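Local coordinates for PrgB (Enterococcus faecalis, PDB 6EVU), which promotes aggregation, biofilm formation and conjugation by binding and compacting DNA, and is represented by its adhesin domain, at residues 59-62 against 63-66; 73-76 against 77-81. All coordinates share one frame; numbering follows the deposited sequence.

Contact 1 of 2, residues 59-62 against 63-66; sequences KVNA and GDSK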
ATOM      1  N   LYS A  59      -3.810  -2.448 -23.065  1.00 35.76           N
ATOM      2  CA  LYS A  59      -5.061  -2.703 -23.761  1.00 38.93           C
ATOM      3  C   LYS A  59      -6.229  -2.735 -22.798  1.00 37.84           C
ATOM      4  O   LYS A  59      -6.173  -3.371 -21.738  1.00 34.56           O
ATOM      5  CB  LYS A  59      -4.975  -4.025 -24.471  1.00 38.92           C
ATOM      6  CG  LYS A  59      -4.068  -3.923 -25.654  1.00 43.79           C
ATOM      7  CD  LYS A  59      -3.939  -5.261 -26.298  1.00 53.24           C
ATOM      8  CE  LYS A  59      -3.308  -5.189 -27.657  1.00 51.50           C
ATOM      9  NZ  LYS A  59      -3.400  -6.598 -28.117  1.00 57.95           N
ATOM     10  N   VAL A  60      -7.314  -2.077 -23.186  1.00 35.07           N
ATOM     11  CA  VAL A  60      -8.539  -2.162 -22.423  1.00 35.22           C
ATOM     12  C   VAL A  60      -9.671  -2.574 -23.368  1.00 34.64           C
ATOM     13  O   VAL A  60      -9.512  -2.680 -24.576  1.00 39.73           O
ATOM     14  CB  VAL A  60      -8.864  -0.835 -21.698  1.00 38.80           C
ATOM     15  CG1 VAL A  60      -7.723  -0.441 -20.741  1.00 37.45           C
ATOM     16  CG2 VAL A  60      -9.065   0.235 -22.731  1.00 37.04           C
ATOM     17  N   ASN A  61     -10.845  -2.758 -22.787  1.00 36.15           N
ATOM     18  CA  ASN A  61     -12.014  -3.112 -23.570  1.00 36.35           C
ATOM     19  C   ASN A  61     -12.706  -1.871 -24.130  1.00 43.50           C
ATOM     20  O   ASN A  61     -12.628  -0.779 -23.557  1.00 38.95           O
ATOM     21  CB  ASN A  61     -12.974  -3.891 -22.703  1.00 34.77           C
ATOM     22  CG  ASN A  61     -12.560  -5.347 -22.552  1.00 37.01           C
ATOM     23  OD1 ASN A  61     -12.261  -5.790 -21.463  1.00 53.78           O
ATOM     24  ND2 ASN A  61     -12.475  -6.050 -23.685  1.00 35.75           N
ATOM     25  N   ALA A  62     -13.400  -2.062 -25.242  1.00 39.39           N
ATOM     26  CA  ALA A  62     -14.137  -0.971 -25.896  1.00 37.36           C
ATOM     27  C   ALA A  62     -15.099  -0.277 -24.930  1.00 39.60           C
ATOM     28  O   ALA A  62     -15.899  -0.922 -24.243  1.00 41.77           O
ATOM     29  CB  ALA A  62     -14.905  -1.503 -27.087  1.00 38.98           C
ATOM     30  N   GLY A  63     -15.013   1.051 -24.871  1.00 41.60           N
ATOM     31  CA  GLY A  63     -15.822   1.805 -23.947  1.00 47.53           C
ATOM     32  C   GLY A  63     -15.167   2.057 -22.607  1.00 44.38           C
ATOM     33  O   GLY A  63     -15.644   2.917 -21.858  1.00 42.89           O
ATOM     34  N   ASP A  64     -14.082   1.355 -22.293  1.00 37.30           N
ATOM     35  CA  ASP A  64     -13.400   1.523 -21.014  1.00 34.19           C
ATOM     36  C   ASP A  64     -12.641   2.833 -20.977  1.00 36.31           C
ATOM     37  O   ASP A  64     -12.099   3.275 -21.988  1.00 40.35           O
ATOM     38  CB  ASP A  64     -12.375   0.409 -20.796  1.00 33.95           C
ATOM     39  CG  ASP A  64     -13.013  -0.920 -20.368  1.00 49.30           C
ATOM     40  OD1 ASP A  64     -14.220  -0.924 -20.025  1.00 45.55           O
ATOM     41  OD2 ASP A  64     -12.283  -1.955 -20.358  1.00 54.12           O
ATOM     42  N   SER A  65     -12.567   3.429 -19.777  1.00 43.46           N
ATOM     43  CA  SER A  65     -11.581   4.465 -19.491  1.00 42.71           C
ATOM     44  C   SER A  65     -10.195   3.862 -19.523  1.00 37.38           C
ATOM     45  O   SER A  65     -10.024   2.658 -19.334  1.00 34.64           O
ATOM     46  CB  SER A  65     -11.816   5.079 -18.118  1.00 47.52           C
ATOM     47  OG  SER A  65     -13.135   5.609 -18.046  1.00 66.50           O
ATOM     48  N   LYS A  66      -9.195   4.714 -19.731  1.00 42.97           N
ATOM     49  CA  LYS A  66      -7.815   4.267 -19.863  1.00 44.46           C
ATOM     50  C   LYS A  66      -6.970   4.627 -18.657  1.00 39.15           C
ATOM     51  O   LYS A  66      -5.744   4.718 -18.766  1.00 41.97           O
ATOM     52  CB  LYS A  66      -7.190   4.831 -21.130  1.00 51.70           C
ATOM     53  CG  LYS A  66      -7.893   4.359 -22.408  1.00 61.45           C
ATOM     54  CD  LYS A  66      -7.155   3.200 -23.072  1.00 70.71           C
ATOM     55  CE  LYS A  66      -5.726   3.556 -23.471  1.00 75.38           C
ATOM     56  NZ  LYS A  66      -5.006   2.366 -24.022  1.00 74.45           N
TER
HETATM   57  O   HOH W   1     -10.527  -3.427 -19.559  1.00 48.06           O
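N61 and D64 lie side by side with their side chains pointing the same way, and their flat ends are turned steeply against each other: the amide and carboxylate planes stand 79° apart. With CG anti to its carbonyl carbon (chi1 -77°), D64 swings its carboxylate back over the N61 backbone. OD2 accepts the backbone N-H of N61 there, N to OD2 2.9 Å, in a bent bond whose donor sits above the carboxylate plane, 45° out of it. The same oxygen rests 3.1 Å from N61 CB. In return D64 N donates to N61 O at 2.9 Å, so each residue gives its backbone N-H to the other and two bonds close the turn.

V60 and D64 run past one another in opposite senses, their CB atoms 3.8 Å apart. The bent K66 chain reaches V60 with its middle: V60 CG2 meets K66 CD at 3.5 Å, while the K66 ammonium goes on to N58 O. V60 and K66 also touch K71, and D64 touches T70, which sets this surface loop against helix 68-72. At the tip G63 takes a positive phi, a conformation open to glycine because a CB would press on A62 O. This is a type II beta turn from N61 to D64, with glycine at the third position and an aspartate at the fourth whose carboxylate returns to the first residue's N-H.

Contact 2 of 2, residues 73-76 against 77-81; sequences RKDM and GGKAT. With PO4 (phosphate ion), chain B.
K79 folds its side chain back over the backbone of D75 and M76, meeting the preceding residues along most of its length. CB lies 3.6 Å from M76 O and 3.9 Å from the methyl CE of M76, whose side chain crosses that of K79 at about a right angle. Bends at chi2 and chi3 then turn the chain toward D75: CD is 3.6 Å from D75 O. At the tip, NZ donates to D75 O over 2.7 Å, coming from above the carbonyl plane, 48° out of it. D75 OD1 is 4.2 Å from NZ, too far for a salt bridge, though the carboxylate may still favour the ammonium electrostatically.

The chain K79 folds back along is a type II beta turn from M76 to K79, closed by K79 N to M76 O at 2.8 Å, with G78 at the positive-phi third position. An Asx turn leads into it: D75 CG stands anti to its own backbone N (chi1 -171°), which carries OD1 forward to G77 N, 3.0 Å away and nearly along the C-O axis. S142 OG also bonds to D75 OD1.

The M76 side chain goes inward to L103 of strand 99-104. At the other end, R73 directs the edge of its guanidinium to a phosphate ion, probably carried in from the crystallisation solution; NE donates to O4 at 2.9 Å, and V296 N binds the same ion.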
ATOM      1  N   ARG A  73      -7.259  -3.890 -13.793  1.00 26.52           N
ATOM      2  CA  ARG A  73      -8.336  -4.835 -13.553  1.00 27.54           C
ATOM      3  C   ARG A  73      -8.706  -5.766 -14.704  1.00 26.30           C
ATOM      4  O   ARG A  73      -9.797  -5.742 -15.215  1.00 28.85           O
ATOM      5  CB  ARG A  73      -9.578  -4.096 -13.058  1.00 26.40           C
ATOM      6  CG  ARG A  73      -9.405  -3.423 -11.719  1.00 26.75           C
ATOM      7  CD  ARG A  73     -10.712  -2.885 -11.183  1.00 29.98           C
ATOM      8  NE  ARG A  73     -11.327  -2.036 -12.175  1.00 30.55           N
ATOM      9  CZ  ARG A  73     -11.170  -0.727 -12.240  1.00 31.84           C
ATOM     10  NH1 ARG A  73     -10.463  -0.086 -11.341  1.00 29.70           N
ATOM     11  NH2 ARG A  73     -11.746  -0.061 -13.202  1.00 31.35           N
ATOM     12  N   LYS A  74      -7.751  -6.584 -15.081  1.00 28.15           N
ATOM     13  CA  LYS A  74      -7.908  -7.607 -16.079  1.00 30.68           C
ATOM     14  C   LYS A  74      -7.024  -8.772 -15.637  1.00 27.15           C
ATOM     15  O   LYS A  74      -6.066  -8.594 -14.912  1.00 26.87           O
ATOM     16  CB  LYS A  74      -7.615  -7.120 -17.491  1.00 27.10           C
ATOM     17  CG  LYS A  74      -6.219  -6.628 -17.769  1.00 27.53           C
ATOM     18  CD  LYS A  74      -6.043  -6.348 -19.254  1.00 31.32           C
ATOM     19  CE  LYS A  74      -4.784  -5.546 -19.539  1.00 28.35           C
ATOM     20  NZ  LYS A  74      -4.982  -4.124 -19.217  1.00 29.38           N
ATOM     21  N   ASP A  75      -7.372  -9.965 -16.069  1.00 28.51           N
ATOM     22  CA  ASP A  75      -6.632 -11.155 -15.665  1.00 28.28           C
ATOM     23  C   ASP A  75      -5.509 -11.356 -16.669  1.00 31.74           C
ATOM     24  O   ASP A  75      -5.775 -11.629 -17.846  1.00 32.25           O
ATOM     25  CB  ASP A  75      -7.582 -12.350 -15.649  1.00 28.91           C
ATOM     26  CG  ASP A  75      -6.958 -13.576 -15.027  1.00 32.39           C
ATOM     27  OD1 ASP A  75      -5.737 -13.683 -14.958  1.00 30.58           O
ATOM     28  OD2 ASP A  75      -7.722 -14.437 -14.568  1.00 30.94           O
ATOM     29  N   MET A  76      -4.267 -11.213 -16.221  1.00 26.84           N
ATOM     30  CA  MET A  76      -3.120 -11.399 -17.113  1.00 27.16           C
ATOM     31  C   MET A  76      -2.405 -12.721 -16.871  1.00 31.98           C
ATOM     32  O   MET A  76      -1.278 -12.890 -17.345  1.00 36.03           O
ATOM     33  CB  MET A  76      -2.147 -10.236 -16.961  1.00 33.10           C
ATOM     34  CG  MET A  76      -2.789  -8.927 -17.324  1.00 33.92           C
ATOM     35  SD  MET A  76      -3.353  -8.822 -19.016  1.00 33.54           S
ATOM     36  CE  MET A  76      -1.871  -8.357 -19.938  1.00 33.50           C
ATOM     37  N   GLY A  77      -3.002 -13.631 -16.100  1.00 30.12           N
ATOM     38  CA  GLY A  77      -2.411 -14.955 -15.954  1.00 34.26           C
ATOM     39  C   GLY A  77      -2.232 -15.572 -17.326  1.00 39.43           C
ATOM     40  O   GLY A  77      -3.174 -15.598 -18.111  1.00 43.17           O
ATOM     41  N   GLY A  78      -1.021 -15.990 -17.662  1.00 40.41           N
ATOM     42  CA  GLY A  78      -0.773 -16.500 -19.001  1.00 44.47           C
ATOM     43  C   GLY A  78      -0.644 -15.441 -20.078  1.00 45.04           C
ATOM     44  O   GLY A  78      -0.499 -15.794 -21.259  1.00 44.67           O
ATOM     45  N   LYS A  79      -0.666 -14.157 -19.727  1.00 36.56           N
ATOM     46  CA  LYS A  79      -0.388 -13.069 -20.659  1.00 33.81           C
ATOM     47  C   LYS A  79       0.814 -12.255 -20.166  1.00 36.56           C
ATOM     48  O   LYS A  79       0.814 -11.012 -20.212  1.00 39.40           O
ATOM     49  CB  LYS A  79      -1.613 -12.165 -20.828  1.00 42.34           C
ATOM     50  CG  LYS A  79      -2.831 -12.801 -21.604  1.00 42.67           C
ATOM     51  CD  LYS A  79      -4.152 -12.604 -20.852  1.00 59.72           C
ATOM     52  CE  LYS A  79      -4.449 -13.866 -20.008  1.00 69.18           C
ATOM     53  NZ  LYS A  79      -5.698 -13.977 -19.163  1.00 62.23           N
ATOM     54  N   ALA A  80       1.822 -12.927 -19.606  1.00 35.69           N
ATOM     55  CA  ALA A  80       2.993 -12.247 -19.061  1.00 30.55           C
ATOM     56  C   ALA A  80       4.215 -12.802 -19.764  1.00 35.65           C
ATOM     57  O   ALA A  80       4.990 -13.567 -19.191  1.00 41.35           O
ATOM     58  CB  ALA A  80       3.082 -12.430 -17.545  1.00 33.24           C
ATOM     59  N   THR A  81       4.416 -12.340 -20.974  1.00 34.20           N
ATOM     60  CA  THR A  81       5.520 -12.800 -21.814  1.00 37.32           C
ATOM     61  C   THR A  81       6.498 -11.680 -22.180  1.00 39.94           C
ATOM     62  O   THR A  81       7.188 -11.751 -23.211  1.00 48.39           O
ATOM     63  CB  THR A  81       4.953 -13.440 -23.067  1.00 46.38           C
ATOM     64  OG1 THR A  81       4.186 -12.446 -23.761  1.00 45.63           O
ATOM     65  CG2 THR A  81       4.028 -14.568 -22.682  1.00 43.92           C
TER
HETATM   66  P   PO4 B 601     -14.746  -3.759 -12.710  0.61 31.48           P
HETATM   67  O1  PO4 B 601     -15.239  -2.507 -12.009  0.61 29.97           O
HETATM   68  O2  PO4 B 601     -14.650  -4.868 -11.662  0.61 34.64           O
HETATM   69  O3  PO4 B 601     -15.776  -4.171 -13.749  0.61 37.68           O
HETATM   70  O4  PO4 B 601     -13.448  -3.615 -13.451  0.61 29.80           O

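Contacts 1 and 2 follow each other along the chain, with helix 68-72 between them, and their centres are about 16 Å apart. Each is built on a type II beta turn with a glycine in third position, and both sit at the surface on one side of the domain. They meet directly through K74: its NZ lies 2.9 Å from K59 O, a probable hydrogen bond, and also bonds to F57 O and K71 O, so this lysine ties the start of the 59-66 loop to the chain leaving the helix. Only contact 2 includes the bound phosphate, bound by R73 NE and V296 N, and the ion probably came from the crystallisation solution.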